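PDB 4L9P: CaaX farnesyltransferase alpha subunit Ram2 from Aspergillus fumigatus, which forms, with the beta subunit Ram1, the farnesyltransferase heterodimer that probably attaches isoprenoids to CaaX proteins, and belongs to the protein prenyltransferase alpha subunit family. Local coordinates for residues L54-Y59 with T77-S82; I97-G102 with R129-S134; A192-N197 with I252-E257; R274-W279 with L310-A315. The protein carries 1 engineered substitution. All blocks are in the same frame, centred on the assembly; numbering follows the deposited sequence. Where two conformers were deposited one is given.

Contact 1. Residues L54-Y59 with T77-S82; sequences LEATSY and TGDIIS. With EDO (1,2-ethanediol), chain G.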
loop_
_atom_site.group_PDB
_atom_site.type_symbol
_atom_site.label_atom_id
_atom_site.label_comp_id
_atom_site.label_asym_id
_atom_site.label_seq_id
_atom_site.Cartn_x
_atom_site.Cartn_y
_atom_site.Cartn_z
ATOM N N LEU A 54 -5.904 -8.040 30.514
ATOM C CA LEU A 54 -4.614 -8.129 31.209
ATOM C C LEU A 54 -4.391 -9.548 31.721
ATOM O O LEU A 54 -3.312 -10.130 31.525
ATOM C CB LEU A 54 -4.520 -7.152 32.409
ATOM C CG LEU A 54 -4.316 -5.674 32.162
ATOM C CD1 LEU A 54 -4.481 -4.925 33.506
ATOM C CD2 LEU A 54 -2.911 -5.521 31.545
ATOM N N GLU A 55 -5.413 -10.141 32.335
ATOM C CA GLU A 55 -5.218 -11.463 32.912
ATOM C C GLU A 55 -4.999 -12.506 31.809
ATOM O O GLU A 55 -4.026 -13.294 31.862
ATOM C CB GLU A 55 -6.418 -11.890 33.773
ATOM C CG GLU A 55 -6.097 -13.244 34.396
ATOM C CD GLU A 55 -7.193 -13.862 35.185
ATOM O OE1 GLU A 55 -8.332 -14.023 34.691
ATOM O OE2 GLU A 55 -6.888 -14.238 36.311
ATOM N N ALA A 56 -5.854 -12.492 30.781
ATOM C CA ALA A 56 -5.753 -13.499 29.717
ATOM C C ALA A 56 -4.371 -13.430 29.059
ATOM O O ALA A 56 -3.714 -14.454 28.794
ATOM C CB ALA A 56 -6.902 -13.327 28.679
ATOM N N THR A 57 -3.942 -12.221 28.726
ATOM C CA THR A 57 -2.644 -12.095 28.063
ATOM C C THR A 57 -1.447 -12.450 28.932
ATOM O O THR A 57 -0.433 -12.902 28.409
ATOM C CB THR A 57 -2.461 -10.667 27.436
ATOM O OG1 THR A 57 -2.637 -9.671 28.466
ATOM C CG2 THR A 57 -3.456 -10.433 26.275
ATOM N N SER A 58 -1.559 -12.260 30.263
ATOM C CA SER A 58 -0.497 -12.705 31.158
ATOM C C SER A 58 -0.396 -14.252 31.187
ATOM O O SER A 58 0.706 -14.819 31.222
ATOM C CB SER A 58 -0.706 -12.098 32.555
ATOM O OG SER A 58 -0.713 -10.664 32.486
ATOM N N TYR A 59 -1.531 -14.933 31.104
ATOM C CA TYR A 59 -1.499 -16.404 30.952
ATOM C C TYR A 59 -0.974 -16.796 29.560
ATOM O O TYR A 59 -0.262 -17.784 29.418
ATOM C CB TYR A 59 -2.909 -17.035 31.224
ATOM C CG TYR A 59 -3.109 -17.239 32.710
ATOM C CD1 TYR A 59 -3.598 -16.220 33.513
ATOM C CD2 TYR A 59 -2.665 -18.392 33.307
ATOM C CE1 TYR A 59 -3.728 -16.398 34.920
ATOM C CE2 TYR A 59 -2.767 -18.548 34.686
ATOM C CZ TYR A 59 -3.306 -17.563 35.447
ATOM O OH TYR A 59 -3.444 -17.707 36.830
ATOM N N THR A 77 -6.474 -19.038 23.577
ATOM C CA THR A 77 -6.340 -18.261 22.325
ATOM C C THR A 77 -7.703 -17.821 21.779
ATOM O O THR A 77 -7.803 -16.705 21.271
ATOM C CB THR A 77 -5.582 -19.026 21.223
ATOM O OG1 THR A 77 -6.321 -20.171 20.721
ATOM C CG2 THR A 77 -4.150 -19.385 21.639
ATOM N N GLY A 78 -8.731 -18.637 21.895
ATOM C CA GLY A 78 -10.047 -18.246 21.416
ATOM C C GLY A 78 -10.611 -17.098 22.257
ATOM O O GLY A 78 -11.275 -16.182 21.715
ATOM N N ASP A 79 -10.323 -17.139 23.573
ATOM C CA ASP A 79 -10.808 -16.077 24.462
ATOM C C ASP A 79 -10.126 -14.724 24.086
ATOM O O ASP A 79 -10.779 -13.664 23.961
ATOM C CB ASP A 79 -10.478 -16.460 25.915
ATOM C CG ASP A 79 -11.134 -15.547 26.918
ATOM O OD1 ASP A 79 -12.126 -14.868 26.579
ATOM O OD2 ASP A 79 -10.664 -15.529 28.047
ATOM N N ILE A 80 -8.818 -14.767 23.881
ATOM C CA ILE A 80 -8.112 -13.540 23.537
ATOM C C ILE A 80 -8.574 -13.023 22.183
ATOM O O ILE A 80 -8.757 -11.831 22.010
ATOM C CB ILE A 80 -6.583 -13.746 23.539
ATOM C CG1 ILE A 80 -6.151 -13.934 25.031
ATOM C CG2 ILE A 80 -5.873 -12.494 22.931
ATOM C CD1 ILE A 80 -4.744 -14.361 25.221
ATOM N N ILE A 81 -8.759 -13.910 21.222
ATOM C CA ILE A 81 -9.310 -13.509 19.913
ATOM C C ILE A 81 -10.681 -12.861 20.024
ATOM O O ILE A 81 -10.956 -11.884 19.274
ATOM C CB ILE A 81 -9.305 -14.717 18.911
ATOM C CG1 ILE A 81 -7.860 -14.977 18.489
ATOM C CG2 ILE A 81 -10.228 -14.452 17.682
ATOM C CD1 ILE A 81 -7.636 -16.356 17.799
ATOM N N SER A 82 -11.512 -13.352 20.948
ATOM C CA SER A 82 -12.833 -12.722 21.163
ATOM C C SER A 82 -12.680 -11.278 21.659
ATOM O O SER A 82 -13.515 -10.434 21.362
ATOM C CB SER A 82 -13.700 -13.556 22.130
ATOM O OG SER A 82 -13.396 -13.315 23.497
HETATM C C1 EDO G . -1.282 -6.805 27.636
HETATM O O1 EDO G . -0.473 -7.913 28.019
HETATM C C2 EDO G . -0.796 -6.217 26.338
HETATM O O2 EDO G . -0.721 -7.204 25.292
#

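Contact 2. Residues I97-G102 with R129-S134; sequences ILFALG and RQVLMS. With EDO (1,2-ethanediol), chain I.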
loop_
_atom_site.group_PDB
_atom_site.type_symbol
_atom_site.label_atom_id
_atom_site.label_comp_id
_atom_site.label_asym_id
_atom_site.label_seq_id
_atom_site.Cartn_x
_atom_site.Cartn_y
_atom_site.Cartn_z
ATOM N N ILE A 97 -0.943 -24.839 17.936
ATOM C CA ILE A 97 -1.631 -25.791 18.832
ATOM C C ILE A 97 -2.547 -26.715 18.023
ATOM O O ILE A 97 -2.552 -27.919 18.221
ATOM C CB ILE A 97 -2.495 -25.059 19.865
ATOM C CG1 ILE A 97 -1.632 -24.162 20.760
ATOM C CG2 ILE A 97 -3.280 -26.100 20.704
ATOM C CD1 ILE A 97 -2.422 -23.146 21.580
ATOM N N LEU A 98 -3.311 -26.200 17.074
ATOM C CA LEU A 98 -4.233 -27.011 16.299
ATOM C C LEU A 98 -3.490 -28.118 15.592
ATOM O O LEU A 98 -3.941 -29.247 15.606
ATOM C CB LEU A 98 -4.919 -26.129 15.239
ATOM C CG LEU A 98 -5.898 -25.115 15.814
ATOM C CD1 LEU A 98 -6.240 -24.085 14.690
ATOM C CD2 LEU A 98 -7.172 -25.816 16.264
ATOM N N PHE A 99 -2.365 -27.800 14.950
ATOM C CA PHE A 99 -1.602 -28.846 14.287
ATOM C C PHE A 99 -0.948 -29.823 15.289
ATOM O O PHE A 99 -1.017 -31.058 15.097
ATOM C CB PHE A 99 -0.613 -28.215 13.336
ATOM C CG PHE A 99 -1.254 -27.728 12.088
ATOM C CD1 PHE A 99 -1.666 -28.635 11.086
ATOM C CD2 PHE A 99 -1.466 -26.380 11.881
ATOM C CE1 PHE A 99 -2.284 -28.175 9.902
ATOM C CE2 PHE A 99 -2.054 -25.929 10.699
ATOM C CZ PHE A 99 -2.467 -26.821 9.730
ATOM N N ALA A 100 -0.360 -29.292 16.374
ATOM C CA ALA A 100 0.319 -30.170 17.348
ATOM C C ALA A 100 -0.636 -31.164 18.007
ATOM O O ALA A 100 -0.253 -32.319 18.312
ATOM C CB ALA A 100 0.981 -29.330 18.368
ATOM N N LEU A 101 -1.872 -30.780 18.234
ATOM C CA LEU A 101 -2.834 -31.674 18.891
ATOM C C LEU A 101 -3.661 -32.501 17.915
ATOM O O LEU A 101 -4.498 -33.314 18.345
ATOM C CB LEU A 101 -3.787 -30.880 19.776
ATOM C CG LEU A 101 -3.135 -30.116 20.920
ATOM C CD1 LEU A 101 -4.228 -29.423 21.736
ATOM C CD2 LEU A 101 -2.276 -31.043 21.808
ATOM N N GLY A 102 -3.429 -32.327 16.611
ATOM C CA GLY A 102 -4.225 -33.046 15.634
ATOM C C GLY A 102 -5.691 -32.692 15.756
ATOM O O GLY A 102 -6.560 -33.572 15.632
ATOM N N ARG A 129 -6.941 -18.743 7.728
ATOM C CA ARG A 129 -7.723 -19.632 6.853
ATOM C C ARG A 129 -6.793 -20.327 5.846
ATOM O O ARG A 129 -6.922 -21.540 5.587
ATOM C CB ARG A 129 -8.822 -18.857 6.120
ATOM C CG ARG A 129 -9.868 -19.812 5.517
ATOM C CD ARG A 129 -10.954 -19.007 4.787
ATOM N NE ARG A 129 -12.151 -19.843 4.587
ATOM C CZ ARG A 129 -13.133 -19.981 5.477
ATOM N NH1 ARG A 129 -13.134 -19.262 6.616
ATOM N NH2 ARG A 129 -14.118 -20.878 5.228
ATOM N N GLN A 130 -5.865 -19.571 5.271
ATOM C CA GLN A 130 -4.936 -20.135 4.295
ATOM C C GLN A 130 -3.976 -21.162 4.961
ATOM O O GLN A 130 -3.709 -22.252 4.401
ATOM C CB GLN A 130 -4.102 -18.989 3.715
ATOM C CG GLN A 130 -3.037 -19.453 2.709
ATOM C CD GLN A 130 -2.292 -18.256 2.062
ATOM O OE1 GLN A 130 -2.866 -17.153 1.854
ATOM N NE2 GLN A 130 -1.013 -18.449 1.803
ATOM N N VAL A 131 -3.547 -20.866 6.178
ATOM C CA VAL A 131 -2.686 -21.807 6.946
ATOM C C VAL A 131 -3.434 -23.137 7.122
ATOM O O VAL A 131 -2.848 -24.195 6.897
ATOM C CB VAL A 131 -2.291 -21.164 8.317
ATOM C CG1 VAL A 131 -1.611 -22.194 9.241
ATOM C CG2 VAL A 131 -1.353 -19.985 8.032
ATOM N N LEU A 132 -4.696 -23.086 7.509
ATOM C CA LEU A 132 -5.443 -24.305 7.735
ATOM C C LEU A 132 -5.751 -25.027 6.452
ATOM O O LEU A 132 -5.508 -26.249 6.325
ATOM C CB LEU A 132 -6.771 -23.986 8.398
ATOM C CG LEU A 132 -6.739 -23.282 9.765
ATOM C CD1 LEU A 132 -8.202 -22.866 10.138
ATOM C CD2 LEU A 132 -6.115 -24.159 10.799
ATOM N N MET A 133 -6.266 -24.291 5.453
ATOM C CA MET A 133 -6.753 -24.912 4.242
ATOM C C MET A 133 -5.619 -25.472 3.365
ATOM O O MET A 133 -5.840 -26.375 2.521
ATOM C CB MET A 133 -7.504 -23.833 3.449
ATOM C CG MET A 133 -8.321 -24.371 2.236
ATOM S SD MET A 133 -9.628 -25.520 2.679
ATOM C CE MET A 133 -10.536 -24.589 3.868
ATOM N N SER A 134 -4.417 -25.003 3.594
ATOM C CA SER A 134 -3.260 -25.507 2.851
ATOM C C SER A 134 -2.872 -26.927 3.276
ATOM O O SER A 134 -2.006 -27.537 2.633
ATOM C CB SER A 134 -2.053 -24.566 3.029
ATOM O OG SER A 134 -1.572 -24.618 4.347
HETATM C C1 EDO I . 0.935 -21.829 4.792
HETATM O O1 EDO I . 1.945 -20.846 4.995
HETATM C C2 EDO I . -0.120 -21.201 3.906
HETATM O O2 EDO I . 0.471 -20.608 2.745
#

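Contact 3. Residues A192-N197 with I252-E257; sequences ADVRNN and ILEAPE. With EDO (1,2-ethanediol), chain H.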
loop_
_atom_site.group_PDB
_atom_site.type_symbol
_atom_site.label_atom_id
_atom_site.label_comp_id
_atom_site.label_asym_id
_atom_site.label_seq_id
_atom_site.Cartn_x
_atom_site.Cartn_y
_atom_site.Cartn_z
ATOM N N ALA A 192 -24.153 -7.674 -10.328
ATOM C CA ALA A 192 -24.600 -6.782 -9.253
ATOM C C ALA A 192 -23.907 -5.424 -9.386
ATOM O O ALA A 192 -24.557 -4.400 -9.115
ATOM C CB ALA A 192 -24.262 -7.416 -7.890
ATOM N N ASP A 193 -22.624 -5.414 -9.734
ATOM C CA ASP A 193 -21.908 -4.112 -9.853
ATOM C C ASP A 193 -20.811 -4.303 -10.900
ATOM O O ASP A 193 -19.729 -4.818 -10.593
ATOM C CB ASP A 193 -21.329 -3.646 -8.514
ATOM C CG ASP A 193 -20.751 -2.257 -8.581
ATOM O OD1 ASP A 193 -20.612 -1.738 -9.713
ATOM O OD2 ASP A 193 -20.445 -1.726 -7.497
ATOM N N VAL A 194 -21.081 -3.903 -12.140
ATOM C CA VAL A 194 -20.130 -4.073 -13.232
ATOM C C VAL A 194 -18.832 -3.273 -12.992
ATOM O O VAL A 194 -17.815 -3.531 -13.662
ATOM C CB VAL A 194 -20.813 -3.708 -14.592
ATOM C CG1 VAL A 194 -21.145 -2.174 -14.668
ATOM C CG2 VAL A 194 -19.970 -4.193 -15.774
ATOM N N ARG A 195 -18.871 -2.369 -12.026
ATOM C CA ARG A 195 -17.668 -1.581 -11.683
ATOM C C ARG A 195 -16.805 -2.197 -10.607
ATOM O O ARG A 195 -15.896 -1.555 -10.074
ATOM C CB ARG A 195 -18.073 -0.155 -11.265
ATOM C CG ARG A 195 -18.737 0.542 -12.467
ATOM C CD ARG A 195 -19.677 1.546 -11.992
ATOM N NE ARG A 195 -20.283 2.356 -13.073
ATOM C CZ ARG A 195 -21.593 2.538 -13.187
ATOM N NH1 ARG A 195 -22.435 1.936 -12.364
ATOM N NH2 ARG A 195 -22.054 3.367 -14.120
ATOM N N ASN A 196 -17.102 -3.469 -10.244
ATOM C CA ASN A 196 -16.296 -4.130 -9.205
ATOM C C ASN A 196 -14.959 -4.596 -9.744
ATOM O O ASN A 196 -14.841 -5.652 -10.330
ATOM C CB ASN A 196 -17.067 -5.294 -8.582
ATOM C CG ASN A 196 -16.332 -5.920 -7.438
ATOM O OD1 ASN A 196 -15.128 -5.720 -7.282
ATOM N ND2 ASN A 196 -17.028 -6.717 -6.647
ATOM N N ASN A 197 -13.946 -3.725 -9.553
ATOM C CA ASN A 197 -12.652 -4.031 -10.114
ATOM C C ASN A 197 -12.035 -5.256 -9.507
ATOM O O ASN A 197 -11.226 -5.914 -10.183
ATOM C CB ASN A 197 -11.679 -2.837 -9.899
ATOM C CG ASN A 197 -10.472 -2.961 -10.774
ATOM O OD1 ASN A 197 -10.586 -2.827 -12.028
ATOM N ND2 ASN A 197 -9.287 -3.190 -10.163
ATOM N N ILE A 252 -18.818 -3.029 -21.261
ATOM C CA ILE A 252 -18.557 -1.585 -21.505
ATOM C C ILE A 252 -19.851 -0.889 -21.958
ATOM O O ILE A 252 -20.191 0.199 -21.464
ATOM C CB ILE A 252 -17.450 -1.409 -22.543
ATOM C CG1 ILE A 252 -16.101 -1.757 -21.844
ATOM C CG2 ILE A 252 -17.440 0.031 -23.110
ATOM C CD1 ILE A 252 -14.956 -1.932 -22.857
ATOM N N LEU A 253 -20.624 -1.533 -22.824
ATOM C CA LEU A 253 -21.822 -0.873 -23.350
ATOM C C LEU A 253 -22.870 -0.608 -22.243
ATOM O O LEU A 253 -23.691 0.301 -22.360
ATOM C CB LEU A 253 -22.435 -1.731 -24.473
ATOM C CG LEU A 253 -21.614 -1.775 -25.766
ATOM C CD1 LEU A 253 -22.107 -2.919 -26.662
ATOM C CD2 LEU A 253 -21.664 -0.436 -26.512
ATOM N N GLU A 254 -22.822 -1.356 -21.153
ATOM C CA GLU A 254 -23.724 -1.082 -20.032
ATOM C C GLU A 254 -23.355 0.164 -19.253
ATOM O O GLU A 254 -24.218 0.734 -18.555
ATOM C CB GLU A 254 -23.749 -2.261 -19.049
ATOM C CG GLU A 254 -24.226 -3.556 -19.686
ATOM C CD GLU A 254 -24.010 -4.797 -18.828
ATOM O OE1 GLU A 254 -23.291 -4.777 -17.825
ATOM O OE2 GLU A 254 -24.609 -5.820 -19.166
ATOM N N ALA A 255 -22.078 0.595 -19.344
ATOM C CA ALA A 255 -21.568 1.711 -18.499
ATOM C C ALA A 255 -20.230 2.114 -19.060
ATOM O O ALA A 255 -19.191 1.693 -18.604
ATOM C CB ALA A 255 -21.449 1.293 -16.997
ATOM N N PRO A 256 -20.243 2.911 -20.138
ATOM C CA PRO A 256 -18.983 3.111 -20.872
ATOM C C PRO A 256 -17.912 3.883 -20.097
ATOM O O PRO A 256 -16.756 3.764 -20.479
ATOM C CB PRO A 256 -19.430 3.959 -22.102
ATOM C CG PRO A 256 -20.816 3.507 -22.316
ATOM C CD PRO A 256 -21.402 3.430 -20.904
ATOM N N GLU A 257 -18.264 4.649 -19.062
ATOM C CA GLU A 257 -17.220 5.364 -18.311
ATOM C C GLU A 257 -16.566 4.475 -17.235
ATOM O O GLU A 257 -15.679 4.932 -16.527
ATOM C CB GLU A 257 -17.816 6.639 -17.705
ATOM C CG GLU A 257 -16.824 7.658 -17.115
ATOM C CD GLU A 257 -15.732 8.103 -18.060
ATOM O OE1 GLU A 257 -15.856 7.846 -19.263
ATOM O OE2 GLU A 257 -14.752 8.753 -17.599
HETATM C C1 EDO H . -12.870 11.003 -15.471
HETATM O O1 EDO H . -12.843 12.391 -15.824
HETATM C C2 EDO H . -14.278 10.712 -14.953
HETATM O O2 EDO H . -15.281 10.846 -15.990
#

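Contact 4. Residues R274-W279 with L310-A315; sequences RPLSEW and LADVYA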
loop_
_atom_site.group_PDB
_atom_site.type_symbol
_atom_site.label_atom_id
_atom_site.label_comp_id
_atom_site.label_asym_id
_atom_site.label_seq_id
_atom_site.Cartn_x
_atom_site.Cartn_y
_atom_site.Cartn_z
ATOM N N ARG A 274 -1.894 -8.951 -29.278
ATOM C CA ARG A 274 -2.718 -8.268 -30.250
ATOM C C ARG A 274 -2.686 -6.754 -30.023
ATOM O O ARG A 274 -2.551 -6.269 -28.888
ATOM C CB ARG A 274 -4.146 -8.747 -30.163
ATOM C CG ARG A 274 -4.354 -10.172 -30.580
ATOM C CD ARG A 274 -5.858 -10.435 -30.548
ATOM N NE ARG A 274 -6.192 -11.833 -30.691
ATOM C CZ ARG A 274 -7.441 -12.281 -30.790
ATOM N NH1 ARG A 274 -8.472 -11.440 -30.821
ATOM N NH2 ARG A 274 -7.654 -13.574 -30.869
ATOM N N PRO A 275 -2.858 -5.991 -31.113
ATOM C CA PRO A 275 -2.744 -4.539 -30.980
ATOM C C PRO A 275 -4.015 -3.851 -30.487
ATOM O O PRO A 275 -5.092 -4.353 -30.722
ATOM C CB PRO A 275 -2.445 -4.092 -32.408
ATOM C CG PRO A 275 -3.189 -5.104 -33.246
ATOM C CD PRO A 275 -3.027 -6.428 -32.522
ATOM N N LEU A 276 -3.890 -2.692 -29.833
ATOM C CA LEU A 276 -5.060 -1.887 -29.451
ATOM C C LEU A 276 -5.950 -1.551 -30.663
ATOM O O LEU A 276 -7.147 -1.369 -30.532
ATOM C CB LEU A 276 -4.607 -0.609 -28.759
ATOM C CG LEU A 276 -3.857 -0.855 -27.444
ATOM C CD1 LEU A 276 -3.328 0.470 -26.908
ATOM C CD2 LEU A 276 -4.702 -1.574 -26.351
ATOM N N SER A 277 -5.366 -1.508 -31.853
ATOM C CA SER A 277 -6.154 -1.150 -33.027
ATOM C C SER A 277 -7.290 -2.158 -33.339
ATOM O O SER A 277 -8.217 -1.840 -34.101
ATOM C CB SER A 277 -5.243 -0.937 -34.258
ATOM O OG SER A 277 -4.487 -2.108 -34.483
ATOM N N GLU A 278 -7.244 -3.371 -32.766
ATOM C CA GLU A 278 -8.395 -4.252 -32.888
ATOM C C GLU A 278 -9.679 -3.615 -32.418
ATOM O O GLU A 278 -10.752 -4.050 -32.828
ATOM C CB GLU A 278 -8.232 -5.533 -32.069
ATOM C CG GLU A 278 -7.252 -6.459 -32.653
ATOM C CD GLU A 278 -7.540 -7.926 -32.354
ATOM O OE1 GLU A 278 -8.511 -8.318 -31.592
ATOM O OE2 GLU A 278 -6.723 -8.689 -32.887
ATOM N N TRP A 279 -9.580 -2.654 -31.499
ATOM C CA TRP A 279 -10.770 -1.982 -30.991
ATOM C C TRP A 279 -10.936 -0.539 -31.480
ATOM O O TRP A 279 -11.654 0.236 -30.877
ATOM C CB TRP A 279 -10.769 -1.970 -29.458
ATOM C CG TRP A 279 -11.254 -3.249 -28.855
ATOM C CD1 TRP A 279 -11.367 -4.513 -29.433
ATOM C CD2 TRP A 279 -11.766 -3.356 -27.546
ATOM N NE1 TRP A 279 -11.916 -5.391 -28.504
ATOM C CE2 TRP A 279 -12.165 -4.702 -27.342
ATOM C CE3 TRP A 279 -11.943 -2.426 -26.520
ATOM C CZ2 TRP A 279 -12.714 -5.148 -26.124
ATOM C CZ3 TRP A 279 -12.480 -2.836 -25.327
ATOM C CH2 TRP A 279 -12.905 -4.191 -25.138
ATOM N N LEU A 310 -8.061 5.615 -28.192
ATOM C CA LEU A 310 -7.739 6.201 -29.508
ATOM C C LEU A 310 -6.372 6.907 -29.511
ATOM O O LEU A 310 -5.638 6.811 -30.494
ATOM C CB LEU A 310 -8.859 7.150 -29.967
ATOM C CG LEU A 310 -10.134 6.372 -30.292
ATOM C CD1 LEU A 310 -11.340 7.289 -30.492
ATOM C CD2 LEU A 310 -9.974 5.359 -31.455
ATOM N N ALA A 311 -6.017 7.604 -28.431
ATOM C CA ALA A 311 -4.745 8.287 -28.408
ATOM C C ALA A 311 -3.652 7.253 -28.581
ATOM O O ALA A 311 -2.686 7.481 -29.289
ATOM C CB ALA A 311 -4.575 8.997 -27.098
ATOM N N ASP A 312 -3.777 6.121 -27.870
ATOM C CA ASP A 312 -2.752 5.083 -27.978
ATOM C C ASP A 312 -2.714 4.411 -29.348
ATOM O O ASP A 312 -1.610 4.132 -29.868
ATOM C CB ASP A 312 -2.908 4.021 -26.881
ATOM C CG ASP A 312 -2.578 4.561 -25.506
ATOM O OD1 ASP A 312 -1.854 5.582 -25.380
ATOM O OD2 ASP A 312 -3.018 3.947 -24.522
ATOM N N VAL A 313 -3.895 4.119 -29.925
ATOM C CA VAL A 313 -3.930 3.549 -31.272
ATOM C C VAL A 313 -3.209 4.463 -32.280
ATOM O O VAL A 313 -2.382 3.999 -33.081
ATOM C CB VAL A 313 -5.385 3.300 -31.728
ATOM C CG1 VAL A 313 -5.454 3.082 -33.239
ATOM C CG2 VAL A 313 -5.981 2.096 -30.957
ATOM N N TYR A 314 -3.498 5.759 -32.234
ATOM C CA TYR A 314 -2.926 6.680 -33.233
ATOM C C TYR A 314 -1.441 6.918 -32.957
ATOM O O TYR A 314 -0.650 7.139 -33.888
ATOM C CB TYR A 314 -3.688 8.001 -33.214
ATOM C CG TYR A 314 -5.035 7.882 -33.883
ATOM C CD1 TYR A 314 -5.131 7.517 -35.236
ATOM C CD2 TYR A 314 -6.203 8.151 -33.191
ATOM C CE1 TYR A 314 -6.390 7.400 -35.856
ATOM C CE2 TYR A 314 -7.449 8.020 -33.795
ATOM C CZ TYR A 314 -7.536 7.633 -35.106
ATOM O OH TYR A 314 -8.775 7.521 -35.678
ATOM N N ALA A 315 -1.060 6.900 -31.679
ATOM C CA ALA A 315 0.332 7.141 -31.294
ATOM C C ALA A 315 1.252 5.953 -31.617
ATOM O O ALA A 315 2.413 6.100 -32.032
ATOM C CB ALA A 315 0.397 7.402 -29.782
#

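Contact 1. Residues L54-Y59 with T77-S82
The carboxylate of D79 is the flat group nearest the seam, and the 4.4 Å approach of D79 OD2 to A56 CB is a loose touch. The motif is a pair of antiparallel packed helices, as in the helical superhelix of prenyltransferase alpha subunits. D79 OD2 is hydrogen-bonded to Y19 OH. The Y59 ring turns away from the seam. E55 O lies at its edge, in plane, and W25 meets the ring with the planes about 70° apart. The axes of 54-59 and 77-82 approach to 10.0 Å at 141°. I80 makes the main apolar contact. Its CG1 stands anti to the carbonyl carbon (chi1 -70°) and the chain then extends, which carries CD1 across to helix 51-65. I80 CG1 packs on A56 CB at 3.8 Å. The methyl I80 CD1 lies 3.7 Å from A56 O and 4.3 Å from T57 CG2. No hydrogen bond joins the two segments. T57 OG1 bonds to Y53 O of its own helix, and a bound ethanediol, also held by R61 and by D148 of the beta subunit Ram1, donates from its O1 to T57 OG1 at 2.8 Å.

Contact 2. Residues I97-G102 with R129-S134
F99, L132 and L98 carry this contact between helix 88-100 and helix 123-133. The two helices belong to the right-handed helical superhelix of the prenyltransferase alpha subunit. Their segments fall in successive family repeats and run in roughly the same direction. F99 points its ring at the other helix, with CG anti to its carbonyl carbon (chi1 -76°). Its CE2 meets V131 CG1 at 4.0 Å, with the two side chains set at a slant. The same CE2 lies 4.4 Å from L132 CD2, a looser touch. L132 starts out beside the seam, but its branch end comes closer. L132 CD2 packs on L98 CD1 at 3.9 Å, and these two leucines also cross at an angle. Both leucines are buried and also touch E108 of helix 105-118. L98 further packs on L74 of helix 71-83. Helix 88-100 ends just beyond the contact in a Schellman motif at G102. F99 CZ lies 3.9 Å from V131 O, which sits at the ring edge near its plane. V131 O also accepts from S134 OG at 2.9 Å, with that hydroxyl 45° out of the carbonyl plane.

Contact 3. Residues A192-N197 with I252-E257
A255 sets its methyl over one face of the R195 guanidinium group. A255 CB lies 3.6 Å from R195 NH2 and 4.0 Å from R195 CZ. The arginine gets there by an extended run from CG to NE, which brings its end nearer than its CB direction suggests. The guanidinium is also held in polar fashion: NH2 forms a salt bridge with D84 of the beta subunit Ram1 and a hydrogen bond to L86 O of that subunit. Beside it, V194 splits its two methyls between two neighbours. V194 CG1 faces A255 CB at 4.2 Å, and V194 CG2 lies 3.9 Å from E254 OE1. The valine and the glutamate pass each other at a slant. The charge of E254 is met by R251 through OE2. No hydrogen bond crosses between the segments. Within the loop there is a type I turn from D193 to N196 and an Asx turn. R195 N donates to D193 OD1 at 3.0 Å, from 42° above the carboxylate plane. D193 is also hydrogen-bonded to T88 and T90 of Ram1, so this loop is part of the subunit interface. V194 O accepts hydrogen bonds from W200 NE1 of helix 197-208 and from N258 ND2, just after the second segment. The loop links helix 180-192 to helix 197-208, which N196 caps. The partner segment leaves helix 238-254 and leads to helix 259-272.

Contact 4. Residues R274-W279 with L310-A315
Apolar contacts make up the join between L276, S277, D312 and V313. L276 CD1 touches D312 CB at 3.6 Å, with the leucine laid at an angle over the base of the aspartate. L276 CB meets V313 CG2 at 3.7 Å. That same methyl also sits 3.7 Å from L276 C, so it touches backbone as well as side chain. V313 has CG1 anti to its backbone N (chi1 164°), which spreads the two methyls over neighbouring residues. V313 CG1 faces S277 CB at 4.2 Å. The backbones come close here, with S277 CA 5.5 Å from V313 CA.

Hydrogen bonds do not join the segments directly, but E317 does it one turn further along the helix. Its two carboxylate oxygens accept from L276 N and S277 N, at the start of the 3-10 turn 276-278. W309 NE1 donates to L276 O, and the W309 ring stacks on that of W279.

Charged pairs lie around the contact. D312 bridges to R266 and R349, so its carboxylate is doubly matched. Within 274-279, R274 NH1 and E278 OE1 form a salt bridge at 3.2 Å, using the syn lone pair of E278 OE1.

The loop 274-279 joins helix 259-272 to helix 280-284. Helix 304-317 packs against it, and helix 323-338 lies against A311 and Y314.

The four contacts follow one another along the chain and fall into two neighbouring pairs. Contacts 1 and 2 have centres about 20 Å apart and touch where T77 CG2 meets I97 CD1 at 4.1 Å. Contacts 3 and 4 lie about 21 Å apart between centres and meet at I252 CD1 and W279 CZ3, 3.6 Å apart. The pairs sit on opposite sides of the chain's centre. Contacts 1 and 4 are the furthest apart, about 59 Å between centres. In contact 3 the side chain of R195 is about 13 Å from the bound farnesyl analogue FII, and at this distance it does not touch it.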